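Local coordinates for protein phosphoribosylformylglycinamidine synthase 2 (Thermus thermophilus, PDB 3VIU) that belongs to the PurM-like (AIR synthase related) proteins and binds adenosine-5'-diphosphate and a magnesium ion in a chain that repeats the two-domain fold, at residues T422-G427 and A432-K437; K35-E40 and G261-T266; P458-M463 and F588-R593; R133-L138 and R720-G725; V563-G568 and E672-L677. One frame throughout, in Å; residues are numbered along the deposited sequence.

Overall arrangement
The chain holds two copies of the PurM-like unit. Contact 2 comes first, fixing the linker domain to the first C-terminal domain, across the chain's centre from contacts 1 and 5. Contact 1 is a hairpin at the edge of the second N-terminal sheet. Contact 3 joins that domain to its C-terminal partner, where contact 5 packs helix 670-679 on strand 563-567; their centres lie about 28 Å apart and their segments alternate. Contact 4 closes a loop of some 580 residues that includes contacts 1, 3 and 5. Contacts 2 and 5 are farthest apart, about 53 Å between centres. Contacts 2, 3 and 4 thus join different domains, whereas 1 and 5 each lie within one.

Contact 1: residues T422-G427 and A432-K437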
# COMPACT_ATOMS: atom_id res chain seq x y z
N THR A 422 11.60 -13.41 10.95
CA THR A 422 11.56 -13.33 9.50
C THR A 422 12.82 -12.73 8.93
O THR A 422 13.54 -12.01 9.62
CB THR A 422 10.35 -12.48 9.04
OG1 THR A 422 10.48 -11.15 9.54
CG2 THR A 422 9.06 -13.08 9.55
N ALA A 423 13.10 -13.03 7.66
CA ALA A 423 14.27 -12.49 6.99
C ALA A 423 13.95 -12.25 5.52
O ALA A 423 13.27 -13.05 4.88
CB ALA A 423 15.44 -13.45 7.11
N LEU A 424 14.44 -11.13 5.01
CA LEU A 424 14.23 -10.78 3.62
C LEU A 424 15.26 -11.53 2.77
O LEU A 424 16.46 -11.49 3.06
CB LEU A 424 14.38 -9.27 3.42
CG LEU A 424 14.42 -8.75 1.98
CD1 LEU A 424 13.09 -9.00 1.31
CD2 LEU A 424 14.75 -7.27 1.97
N LEU A 425 14.80 -12.22 1.74
CA LEU A 425 15.71 -12.95 0.87
C LEU A 425 16.37 -11.92 -0.05
O LEU A 425 15.71 -11.24 -0.83
CB LEU A 425 14.92 -14.00 0.08
CG LEU A 425 14.06 -14.91 0.97
CD1 LEU A 425 13.35 -15.95 0.10
CD2 LEU A 425 14.93 -15.61 2.02
N PRO A 426 17.70 -11.78 0.04
CA PRO A 426 18.48 -10.82 -0.77
C PRO A 426 18.46 -10.95 -2.29
O PRO A 426 18.76 -9.98 -3.00
CB PRO A 426 19.89 -10.94 -0.17
CG PRO A 426 19.94 -12.35 0.34
CD PRO A 426 18.58 -12.52 0.96
N GLY A 427 18.12 -12.13 -2.81
CA GLY A 427 18.06 -12.31 -4.25
C GLY A 427 16.85 -11.58 -4.82
O GLY A 427 15.71 -11.98 -4.59
N ALA A 432 8.76 -8.74 -2.74
CA ALA A 432 9.59 -8.96 -1.57
C ALA A 432 9.16 -10.30 -0.98
O ALA A 432 7.97 -10.59 -0.91
CB ALA A 432 9.38 -7.85 -0.56
N VAL A 433 10.12 -11.10 -0.56
CA VAL A 433 9.83 -12.41 0.02
C VAL A 433 10.42 -12.53 1.42
O VAL A 433 11.63 -12.63 1.57
CB VAL A 433 10.41 -13.55 -0.86
CG1 VAL A 433 10.22 -14.90 -0.17
CG2 VAL A 433 9.72 -13.56 -2.21
N LEU A 434 9.55 -12.53 2.43
CA LEU A 434 9.99 -12.65 3.81
C LEU A 434 9.89 -14.10 4.28
O LEU A 434 8.80 -14.67 4.32
CB LEU A 434 9.13 -11.77 4.73
CG LEU A 434 9.19 -10.24 4.65
CD1 LEU A 434 10.63 -9.78 4.79
CD2 LEU A 434 8.59 -9.76 3.34
N TRP A 435 11.03 -14.69 4.62
CA TRP A 435 11.07 -16.07 5.09
C TRP A 435 10.76 -16.18 6.57
O TRP A 435 11.31 -15.44 7.39
CB TRP A 435 12.45 -16.67 4.79
CG TRP A 435 12.75 -17.98 5.49
CD1 TRP A 435 11.92 -19.05 5.62
CD2 TRP A 435 14.01 -18.37 6.06
NE1 TRP A 435 12.58 -20.09 6.23
CE2 TRP A 435 13.86 -19.70 6.51
CE3 TRP A 435 15.24 -17.73 6.23
CZ2 TRP A 435 14.90 -20.40 7.12
CZ3 TRP A 435 16.28 -18.43 6.84
CH2 TRP A 435 16.10 -19.75 7.28
N ILE A 436 9.86 -17.08 6.92
CA ILE A 436 9.52 -17.29 8.31
C ILE A 436 10.44 -18.39 8.83
O ILE A 436 10.25 -19.57 8.54
CB ILE A 436 8.07 -17.75 8.47
CG1 ILE A 436 7.13 -16.67 7.94
CG2 ILE A 436 7.78 -18.04 9.93
CD1 ILE A 436 5.69 -17.09 7.90
N LYS A 437 11.46 -17.97 9.59
CA LYS A 437 12.44 -18.89 10.15
C LYS A 437 11.80 -20.02 10.93
O LYS A 437 10.81 -19.82 11.63
CB LYS A 437 13.42 -18.13 11.05
CG LYS A 437 14.25 -17.08 10.35
CD LYS A 437 15.20 -16.42 11.34
CE LYS A 437 15.90 -15.23 10.73
NZ LYS A 437 16.72 -15.62 9.55
O HOH W 1 12.95 -10.41 -1.40
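Leu-425 lies over Val-433 and Trp-435. Its CG, anti to its own carbonyl carbon (chi1 -52°), is carried across the neighbouring strand. CB passes 3.9 Å from Val-433 O, and CG comes closer to that oxygen. There the side chain forks: CD1 presses on Val-433 CG1 at a tight 3.3 Å, while CD2 meets Trp-435 CB at 3.9 Å, the two side chains crossing at about a right angle. The backbone keeps this leucine in position, since Leu-425 N bonds to Val-433 O at 3.2 Å. Strands 422-424 and 432-436 form an antiparallel beta hairpin at the edge of a six-stranded mixed sheet, in which Ala-423 and Trp-435 are a hydrogen-bonded pair; Trp-435 N donates to Ala-423 O at 2.8 Å, and Trp-435 O takes Ala-423 N on a lone pair. Small Ala-423 lets the lysine tail come close, with Lys-437 NZ 3.5 Å from its CB. The indole NE1 bonds to Thr-439 O. On the other face, Leu-424 and Leu-434 pack CB to CD1 and also touch Val-157 of strand 156-163, from the first N-terminal domain. Beyond the strand pairing, one water bridges Leu-425 O and Val-433 N.

Contact 2: residues K35-E40 and G261-T266; sequences KVMWSE and GAAGLT
No flat group carries the meeting of Val-36 and Met-37 with Ala-263 and Thr-266: the indole of Trp-38 turns to helix 12-22, takes Phe-34 edge-to-face and bonds through NE1 to Ala-359 O. Val-36 sends CG1, held anti to the backbone N (chi1 -178°), against Ala-263 CB at 3.6 Å. Met-37, a selenomethionine, folds back at chi2 and chi3, so that SE rests 4.0 Å from the same methyl of Ala-263. Its CG lies 3.9 Å from Thr-266 CG2, the two side chains sliding past each other in opposite directions. Ala-263 occupies the third position of a type II turn, whose Gly-264 N to Gly-261 O bond measures 2.9 Å; positive phi there usually means glycine, but a methyl is tolerated. Ser-39, at the N-cap of helix 40-43, also bonds through OG to Val-36 O, finishing helix 28-37. Thr-266 turns its hydroxyl to Leu-300 O and its methyl to the contact, while Ala-263 N bonds to Glu-303 OE1. Here the linker domain meets the first C-terminal domain, the side chain of Ala-263 about 8 Å from bound adenosine-5'-diphosphate. With no hydrogen bond between the segments, the contact rests on van der Waals packing of methyls and selenium.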
# COMPACT_ATOMS: atom_id res chain seq x y z
N LYS A 35 -17.19 17.56 14.00
CA LYS A 35 -16.43 18.15 12.91
C LYS A 35 -15.34 17.18 12.47
O LYS A 35 -15.12 16.98 11.28
CB LYS A 35 -15.79 19.48 13.34
CG LYS A 35 -14.98 20.15 12.23
CD LYS A 35 -14.18 21.36 12.72
CE LYS A 35 -13.08 20.96 13.70
NZ LYS A 35 -12.19 22.10 14.08
N VAL A 36 -14.68 16.54 13.43
CA VAL A 36 -13.60 15.60 13.13
C VAL A 36 -14.06 14.19 12.79
O VAL A 36 -13.54 13.57 11.86
CB VAL A 36 -12.58 15.54 14.31
CG1 VAL A 36 -11.44 14.58 13.97
CG2 VAL A 36 -12.03 16.93 14.59
N MSE A 37 -15.04 13.67 13.52
CA MSE A 37 -15.53 12.31 13.25
C MSE A 37 -16.34 12.21 11.96
O MSE A 37 -16.45 11.13 11.38
CB MSE A 37 -16.36 11.80 14.43
CG MSE A 37 -15.54 11.48 15.67
SE MSE A 37 -14.22 10.06 15.38
CE MSE A 37 -15.39 8.52 15.53
N TRP A 38 -16.89 13.33 11.51
CA TRP A 38 -17.69 13.37 10.30
C TRP A 38 -16.94 13.88 9.07
O TRP A 38 -17.52 14.02 8.00
CB TRP A 38 -18.95 14.20 10.55
CG TRP A 38 -20.04 13.42 11.20
CD1 TRP A 38 -19.90 12.32 12.00
CD2 TRP A 38 -21.45 13.65 11.08
NE1 TRP A 38 -21.13 11.85 12.39
CE2 TRP A 38 -22.10 12.65 11.84
CE3 TRP A 38 -22.23 14.60 10.41
CZ2 TRP A 38 -23.50 12.58 11.94
CZ3 TRP A 38 -23.61 14.53 10.52
CH2 TRP A 38 -24.23 13.52 11.28
N SER A 39 -15.65 14.17 9.24
CA SER A 39 -14.82 14.64 8.14
C SER A 39 -14.59 13.45 7.21
O SER A 39 -14.65 12.30 7.65
CB SER A 39 -13.48 15.17 8.66
OG SER A 39 -12.66 14.11 9.14
N GLU A 40 -14.32 13.71 5.93
CA GLU A 40 -14.11 12.60 4.99
C GLU A 40 -13.03 11.64 5.46
O GLU A 40 -13.14 10.43 5.26
CB GLU A 40 -13.75 13.12 3.60
CG GLU A 40 -13.78 12.03 2.52
CD GLU A 40 -15.19 11.66 2.10
OE1 GLU A 40 -15.39 10.54 1.57
OE2 GLU A 40 -16.11 12.49 2.27
N GLY A 261 -5.07 7.41 16.43
CA GLY A 261 -4.56 8.12 15.28
C GLY A 261 -5.38 9.37 15.08
O GLY A 261 -5.50 10.19 15.98
N ALA A 262 -5.94 9.50 13.89
CA ALA A 262 -6.77 10.65 13.58
C ALA A 262 -7.93 10.69 14.56
O ALA A 262 -8.61 9.69 14.76
CB ALA A 262 -7.29 10.53 12.15
N ALA A 263 -8.13 11.85 15.19
CA ALA A 263 -9.21 12.05 16.15
C ALA A 263 -8.88 11.44 17.52
O ALA A 263 -9.75 11.34 18.38
CB ALA A 263 -10.51 11.45 15.60
N GLY A 264 -7.63 11.05 17.69
CA GLY A 264 -7.15 10.48 18.94
C GLY A 264 -8.09 9.64 19.80
O GLY A 264 -8.67 8.65 19.35
N LEU A 265 -8.23 10.05 21.06
CA LEU A 265 -9.08 9.36 22.03
C LEU A 265 -10.53 9.25 21.57
O LEU A 265 -11.16 8.21 21.76
CB LEU A 265 -9.03 10.10 23.37
CG LEU A 265 -7.78 9.95 24.23
CD1 LEU A 265 -7.76 11.01 25.31
CD2 LEU A 265 -7.77 8.56 24.84
N THR A 266 -11.05 10.31 20.97
CA THR A 266 -12.42 10.29 20.50
C THR A 266 -12.69 9.13 19.54
O THR A 266 -13.60 8.33 19.77
CB THR A 266 -12.78 11.61 19.81
OG1 THR A 266 -12.64 12.69 20.74
CG2 THR A 266 -14.21 11.58 19.29

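Contact 3: residues P458-M463 and F588-R593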
# COMPACT_ATOMS: atom_id res chain seq x y z
N PRO A 458 -8.83 5.65 -15.70
CA PRO A 458 -8.88 5.22 -14.30
C PRO A 458 -9.33 3.78 -14.03
O PRO A 458 -8.71 3.06 -13.25
CB PRO A 458 -9.79 6.27 -13.64
CG PRO A 458 -10.59 6.85 -14.81
CD PRO A 458 -9.57 6.91 -15.91
N ARG A 459 -10.40 3.34 -14.68
CA ARG A 459 -10.88 1.98 -14.48
C ARG A 459 -9.83 0.95 -14.92
O ARG A 459 -9.53 0.01 -14.17
CB ARG A 459 -12.17 1.78 -15.28
CG ARG A 459 -12.90 0.48 -15.02
CD ARG A 459 -13.94 0.29 -16.11
NE ARG A 459 -15.10 -0.46 -15.65
CZ ARG A 459 -16.24 0.10 -15.26
NH1 ARG A 459 -16.38 1.42 -15.29
NH2 ARG A 459 -17.24 -0.66 -14.85
N LEU A 460 -9.27 1.11 -16.11
CA LEU A 460 -8.26 0.18 -16.61
C LEU A 460 -6.99 0.30 -15.75
O LEU A 460 -6.30 -0.69 -15.52
CB LEU A 460 -7.96 0.45 -18.09
CG LEU A 460 -6.99 -0.48 -18.82
CD1 LEU A 460 -7.45 -1.92 -18.69
CD2 LEU A 460 -6.89 -0.08 -20.28
N GLY A 461 -6.71 1.51 -15.26
CA GLY A 461 -5.55 1.71 -14.41
C GLY A 461 -5.65 0.90 -13.12
O GLY A 461 -4.69 0.26 -12.69
N ALA A 462 -6.83 0.93 -12.50
CA ALA A 462 -7.08 0.20 -11.27
C ALA A 462 -6.94 -1.30 -11.51
O ALA A 462 -6.33 -2.01 -10.71
CB ALA A 462 -8.47 0.52 -10.74
N MSE A 463 -7.50 -1.78 -12.62
CA MSE A 463 -7.43 -3.19 -12.98
C MSE A 463 -5.98 -3.62 -13.16
O MSE A 463 -5.58 -4.68 -12.70
CB MSE A 463 -8.19 -3.46 -14.28
CG MSE A 463 -9.69 -3.60 -14.12
SE MSE A 463 -10.55 -3.69 -15.86
CE MSE A 463 -9.58 -5.19 -16.60
N PHE A 588 -0.59 10.05 -23.87
CA PHE A 588 -1.90 10.03 -24.51
C PHE A 588 -2.11 8.65 -25.10
O PHE A 588 -1.25 7.78 -24.99
CB PHE A 588 -1.96 11.11 -25.59
CG PHE A 588 -0.89 10.98 -26.64
CD1 PHE A 588 -1.14 10.30 -27.84
CD2 PHE A 588 0.37 11.53 -26.45
CE1 PHE A 588 -0.15 10.19 -28.82
CE2 PHE A 588 1.38 11.42 -27.42
CZ PHE A 588 1.12 10.75 -28.61
N GLY A 589 -3.26 8.44 -25.74
CA GLY A 589 -3.53 7.14 -26.32
C GLY A 589 -4.18 6.20 -25.32
O GLY A 589 -4.20 6.49 -24.13
N HIS A 590 -4.70 5.08 -25.80
CA HIS A 590 -5.34 4.12 -24.92
C HIS A 590 -4.29 3.28 -24.19
O HIS A 590 -3.30 2.88 -24.78
CB HIS A 590 -6.25 3.18 -25.72
CG HIS A 590 -7.21 2.40 -24.87
ND1 HIS A 590 -8.44 2.90 -24.48
CD2 HIS A 590 -7.11 1.17 -24.32
CE1 HIS A 590 -9.05 2.00 -23.72
NE2 HIS A 590 -8.26 0.95 -23.61
N PRO A 591 -4.49 3.03 -22.88
CA PRO A 591 -3.54 2.22 -22.12
C PRO A 591 -3.63 0.78 -22.65
O PRO A 591 -4.61 0.44 -23.30
CB PRO A 591 -4.06 2.33 -20.69
CG PRO A 591 -4.65 3.69 -20.67
CD PRO A 591 -5.40 3.74 -21.98
N PRO A 592 -2.64 -0.07 -22.38
CA PRO A 592 -2.71 -1.44 -22.89
C PRO A 592 -3.98 -2.19 -22.48
O PRO A 592 -4.41 -2.13 -21.32
CB PRO A 592 -1.45 -2.09 -22.31
CG PRO A 592 -0.51 -0.95 -22.18
CD PRO A 592 -1.39 0.15 -21.63
N ARG A 593 -4.58 -2.91 -23.42
CA ARG A 593 -5.77 -3.69 -23.10
C ARG A 593 -5.35 -4.74 -22.08
O ARG A 593 -4.20 -5.18 -22.05
CB ARG A 593 -6.33 -4.40 -24.33
CG ARG A 593 -6.96 -3.52 -25.39
CD ARG A 593 -7.77 -4.39 -26.35
NE ARG A 593 -7.40 -4.24 -27.76
CZ ARG A 593 -6.19 -4.50 -28.26
NH1 ARG A 593 -5.21 -4.94 -27.48
NH2 ARG A 593 -5.97 -4.34 -29.56
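One methyl, Leu-460 CD2, makes the closest touches on the loop. It lies 3.4 Å from Pro-592 O and 3.7 Å from Pro-591 CB, and it also reaches His-590 NE2 at 3.7 Å, approaching that ring obliquely. The other branch is less intimate, with Leu-460 CD1 4.0 Å from Pro-592 O. The leucine reaches this far because CG stands anti to its backbone N (chi1 -176°), which extends the side chain away from its helix toward the loop; it crosses the Pro-591 ring at a slant. Leucine suits the place because its branch puts one methyl, CD2, between the Pro-591 ring, the His-590 ring and the Pro-592 carbonyl. Here the second N-terminal domain, of the PurM_N-like type, meets the C-terminal domain that follows it: helix 458-475 supplies the leucine and the loop between helices 578-584 and 596-611 supplies the partners. Two consecutive prolines stiffen that loop, and the preceding His-590 ring has Pro-591 CD 3.7 Å above one face, toward the rim. Farther out, His-464 NE2 on the same helix bonds to Pro-592 O, so the carbonyl that meets the leucine methyl keeps a polar partner. The His-590 ring also meets the ring of His-457, the planes at about 90°. Tyr-453 of helix 451-456 packs on both Pro-591 and Pro-592, and Leu-594 adds a further apolar touch on Leu-460. Behind the helix, Arg-459 forms a salt bridge with Glu-503 of helix 495-515.

Contact 4: residues R133-L138 and R720-G725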
# COMPACT_ATOMS: atom_id res chain seq x y z
N ARG A 133 11.42 21.13 -5.97
CA ARG A 133 10.53 20.64 -4.93
C ARG A 133 10.42 19.13 -4.95
O ARG A 133 10.44 18.49 -3.90
CB ARG A 133 9.14 21.28 -5.02
CG ARG A 133 8.24 20.91 -3.83
CD ARG A 133 6.94 21.71 -3.83
NE ARG A 133 5.97 21.26 -2.82
CZ ARG A 133 6.22 21.18 -1.51
NH1 ARG A 133 7.42 21.49 -1.03
NH2 ARG A 133 5.26 20.79 -0.67
N SER A 134 10.32 18.54 -6.13
CA SER A 134 10.22 17.09 -6.22
C SER A 134 11.40 16.44 -5.51
O SER A 134 11.23 15.48 -4.76
CB SER A 134 10.17 16.64 -7.68
OG SER A 134 9.02 17.13 -8.32
N ARG A 135 12.60 16.96 -5.75
CA ARG A 135 13.79 16.42 -5.11
C ARG A 135 13.69 16.61 -3.60
O ARG A 135 14.01 15.71 -2.82
CB ARG A 135 15.07 17.10 -5.61
CG ARG A 135 15.49 16.71 -7.02
CD ARG A 135 16.96 17.09 -7.27
NE ARG A 135 17.21 18.53 -7.15
CZ ARG A 135 16.97 19.42 -8.11
NH1 ARG A 135 16.48 19.03 -9.28
NH2 ARG A 135 17.23 20.71 -7.90
N TYR A 136 13.25 17.79 -3.19
CA TYR A 136 13.11 18.09 -1.77
C TYR A 136 12.19 17.08 -1.07
O TYR A 136 12.58 16.45 -0.09
CB TYR A 136 12.56 19.51 -1.58
CG TYR A 136 12.36 19.89 -0.14
CD1 TYR A 136 13.42 20.30 0.66
CD2 TYR A 136 11.09 19.83 0.44
CE1 TYR A 136 13.24 20.63 2.00
CE2 TYR A 136 10.89 20.16 1.78
CZ TYR A 136 11.98 20.56 2.55
OH TYR A 136 11.79 20.88 3.88
N LEU A 137 10.98 16.92 -1.59
CA LEU A 137 10.02 16.00 -0.99
C LEU A 137 10.54 14.56 -0.94
O LEU A 137 10.34 13.87 0.06
CB LEU A 137 8.69 16.05 -1.76
CG LEU A 137 7.95 17.39 -1.61
CD1 LEU A 137 6.82 17.54 -2.62
CD2 LEU A 137 7.43 17.47 -0.19
N LEU A 138 11.21 14.13 -2.00
CA LEU A 138 11.76 12.79 -2.07
C LEU A 138 12.80 12.62 -0.97
O LEU A 138 12.82 11.61 -0.26
CB LEU A 138 12.42 12.56 -3.43
CG LEU A 138 12.54 11.15 -4.02
CD1 LEU A 138 13.74 11.11 -4.98
CD2 LEU A 138 12.71 10.12 -2.94
N ARG A 720 20.19 7.87 -7.98
CA ARG A 720 21.24 8.03 -6.98
C ARG A 720 21.67 9.48 -6.87
O ARG A 720 21.86 9.98 -5.76
CB ARG A 720 22.45 7.16 -7.31
CG ARG A 720 23.58 7.30 -6.31
CD ARG A 720 24.66 6.25 -6.50
NE ARG A 720 24.22 4.90 -6.14
CZ ARG A 720 23.82 4.54 -4.92
NH1 ARG A 720 23.80 5.42 -3.92
NH2 ARG A 720 23.45 3.28 -4.70
N GLU A 721 21.82 10.17 -7.99
CA GLU A 721 22.22 11.57 -7.93
C GLU A 721 21.05 12.42 -7.46
O GLU A 721 21.22 13.30 -6.62
CB GLU A 721 22.73 12.06 -9.29
CG GLU A 721 22.28 11.25 -10.48
CD GLU A 721 23.15 11.49 -11.71
OE1 GLU A 721 22.92 10.82 -12.74
OE2 GLU A 721 24.06 12.35 -11.65
N VAL A 722 19.85 12.15 -7.98
CA VAL A 722 18.67 12.90 -7.58
C VAL A 722 18.52 12.88 -6.06
O VAL A 722 18.25 13.91 -5.44
CB VAL A 722 17.39 12.31 -8.21
CG1 VAL A 722 16.15 12.97 -7.61
CG2 VAL A 722 17.41 12.54 -9.70
N LEU A 723 18.69 11.70 -5.47
CA LEU A 723 18.56 11.53 -4.03
C LEU A 723 19.81 11.99 -3.28
O LEU A 723 19.71 12.68 -2.27
CB LEU A 723 18.29 10.07 -3.69
CG LEU A 723 17.25 9.73 -2.61
CD1 LEU A 723 17.67 8.44 -1.91
CD2 LEU A 723 17.11 10.86 -1.61
N ASP A 724 20.98 11.61 -3.77
CA ASP A 724 22.23 11.99 -3.12
C ASP A 724 23.06 12.94 -3.98
O ASP A 724 24.25 12.71 -4.21
CB ASP A 724 23.05 10.74 -2.79
CG ASP A 724 22.26 9.70 -2.01
OD1 ASP A 724 21.66 10.05 -0.97
OD2 ASP A 724 22.23 8.53 -2.43
N GLY A 725 22.43 14.00 -4.47
CA GLY A 725 23.14 14.97 -5.29
C GLY A 725 22.48 16.35 -5.29
O GLY A 725 21.76 16.66 -4.31
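The bond from Asp-724 N to Arg-720 O, 2.7 Å long, closes the last turn of helix 708-723, the turn that sets Val-722 and Leu-723 against Arg-135 and Leu-138. Val-722 stands in the middle. Its CG1, anti to the backbone N (chi1 171°), is shared between Arg-135 CG at 3.8 Å and Leu-138 CD1 at 4.0 Å; the valine side chain crosses both partners at about a right angle. Arginine suits the partly exposed edge because its aliphatic stem can cover the valine while the charged end goes on outward: the chain bends at chi3, CD passes 3.9 Å from Val-722 O, and NH1 bonds weakly to Glu-130 O. Leu-138, deeper, also touches Leu-723 CG with CD1, at 4.5 Å, and leans on Phe-126 of strand 116-126. The helix end is held by charge as well. Leu-723 O receives Lys-139 NZ, while Arg-720 forms a salt bridge with Glu-412 and Asp-724 with Arg-413; between themselves the pair is long, Arg-720 NH1 to Asp-724 OD2 at 3.8 Å. This is helix-to-helix packing between the chain's C-terminal helix and helix 132-152, which belongs to the first PurM-like N-terminal domain.

Contact 5: residues V563-G568 and E672-L677; sequences VLLLIG and EATLLL
Ile-567 holds CG1 anti to its carbonyl carbon (chi1 -42°), and a further bend at chi2 (-71°) swings CD1 onto Leu-677, whose own CG is likewise anti to the carbonyl carbon. The isoleucine methyl then sits in the fork of the leucine: Ile-567 CD1 is 3.3 Å from Leu-677 CD1 and equally close to Leu-677 CD2, and 3.9 Å from Leu-677 CG. These are tight distances for methyls, and the two side chains cross at about a right angle. One turn back along the helix, and two residues back along the strand, the second touch is looser. Leu-565 CD2 meets Thr-674 CG2 at 4.0 Å, again with the side chains crossed near a right angle. Threonine fits here because it can divide its work: the methyl goes to the strand, while OG1 bonds to the carbonyls of Gln-671 and Leu-670 in the preceding part of the helix and so spends its polarity locally. No hydrogen bond links the two segments; they bury 178 Å² in all, and the touches across it are between carbon atoms. Alternation along the strand puts Leu-565 and Ile-567 on the helix side, whereas Leu-566 points away and packs on Leu-662 and Leu-687. Strand 563-567 runs between strands 661-665 and 684-690, antiparallel to both. Helix 670-679 connects those two flanking strands, which run parallel to each other, making a split beta-alpha-beta unit with the central strand inserted; Phe-663 from one side and Tyr-684 from the other extend the layer, and Val-602 of helix 596-611 also packs on Ile-567.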
# COMPACT_ATOMS: atom_id res chain seq x y z
N VAL A 563 17.66 -21.92 -21.04
CA VAL A 563 16.80 -21.51 -22.14
C VAL A 563 15.89 -20.41 -21.60
O VAL A 563 15.33 -20.53 -20.51
CB VAL A 563 15.93 -22.69 -22.66
CG1 VAL A 563 15.09 -22.23 -23.84
CG2 VAL A 563 16.82 -23.86 -23.08
N LEU A 564 15.76 -19.33 -22.37
CA LEU A 564 14.94 -18.18 -21.99
C LEU A 564 13.65 -18.12 -22.80
O LEU A 564 13.67 -17.97 -24.01
CB LEU A 564 15.76 -16.89 -22.19
CG LEU A 564 15.05 -15.54 -22.05
CD1 LEU A 564 14.37 -15.45 -20.69
CD2 LEU A 564 16.06 -14.41 -22.22
N LEU A 565 12.52 -18.24 -22.11
CA LEU A 565 11.22 -18.21 -22.78
C LEU A 565 10.36 -17.00 -22.39
O LEU A 565 10.65 -16.29 -21.42
CB LEU A 565 10.41 -19.48 -22.46
CG LEU A 565 10.93 -20.87 -22.79
CD1 LEU A 565 12.02 -21.30 -21.79
CD2 LEU A 565 9.76 -21.84 -22.73
N LEU A 566 9.28 -16.80 -23.14
CA LEU A 566 8.37 -15.71 -22.87
C LEU A 566 6.93 -16.19 -22.99
O LEU A 566 6.54 -16.74 -24.02
CB LEU A 566 8.64 -14.57 -23.86
CG LEU A 566 7.86 -13.25 -23.81
CD1 LEU A 566 6.67 -13.32 -24.74
CD2 LEU A 566 7.46 -12.93 -22.38
N ILE A 567 6.16 -16.02 -21.91
CA ILE A 567 4.74 -16.39 -21.89
C ILE A 567 4.05 -15.14 -22.42
O ILE A 567 4.24 -14.06 -21.87
CB ILE A 567 4.19 -16.61 -20.45
CG1 ILE A 567 5.19 -17.39 -19.59
CG2 ILE A 567 2.85 -17.35 -20.52
CD1 ILE A 567 5.34 -18.82 -19.96
N GLY A 568 3.25 -15.29 -23.47
CA GLY A 568 2.57 -14.14 -24.05
C GLY A 568 3.23 -13.74 -25.36
O GLY A 568 4.05 -14.50 -25.89
N GLU A 672 9.08 -30.20 -21.12
CA GLU A 672 8.05 -30.28 -20.08
C GLU A 672 7.41 -28.92 -19.83
O GLU A 672 6.22 -28.83 -19.54
CB GLU A 672 8.63 -30.77 -18.76
CG GLU A 672 9.29 -32.13 -18.79
CD GLU A 672 10.06 -32.37 -17.51
OE1 GLU A 672 9.43 -32.43 -16.43
OE2 GLU A 672 11.30 -32.49 -17.58
N ALA A 673 8.22 -27.88 -19.92
CA ALA A 673 7.74 -26.53 -19.69
C ALA A 673 6.85 -26.12 -20.85
O ALA A 673 5.75 -25.62 -20.65
CB ALA A 673 8.92 -25.56 -19.56
N THR A 674 7.33 -26.36 -22.07
CA THR A 674 6.56 -25.99 -23.24
C THR A 674 5.28 -26.83 -23.34
O THR A 674 4.27 -26.39 -23.88
CB THR A 674 7.39 -26.16 -24.53
OG1 THR A 674 7.84 -27.51 -24.64
CG2 THR A 674 8.59 -25.22 -24.50
N LEU A 675 5.34 -28.04 -22.82
CA LEU A 675 4.18 -28.91 -22.85
C LEU A 675 3.12 -28.31 -21.92
O LEU A 675 1.94 -28.27 -22.24
CB LEU A 675 4.58 -30.32 -22.39
CG LEU A 675 3.71 -31.52 -22.77
CD1 LEU A 675 2.41 -31.50 -21.97
CD2 LEU A 675 3.43 -31.49 -24.27
N LEU A 676 3.57 -27.81 -20.77
CA LEU A 676 2.68 -27.20 -19.78
C LEU A 676 1.98 -25.96 -20.34
O LEU A 676 0.75 -25.83 -20.26
CB LEU A 676 3.47 -26.85 -18.51
CG LEU A 676 2.77 -26.16 -17.33
CD1 LEU A 676 3.58 -26.38 -16.06
CD2 LEU A 676 2.62 -24.66 -17.61
N LEU A 677 2.75 -25.04 -20.92
CA LEU A 677 2.16 -23.83 -21.47
C LEU A 677 1.14 -24.16 -22.56
O LEU A 677 0.08 -23.53 -22.63
CB LEU A 677 3.25 -22.92 -22.04
CG LEU A 677 4.27 -22.43 -21.02
CD1 LEU A 677 5.34 -21.63 -21.73
CD2 LEU A 677 3.57 -21.59 -19.96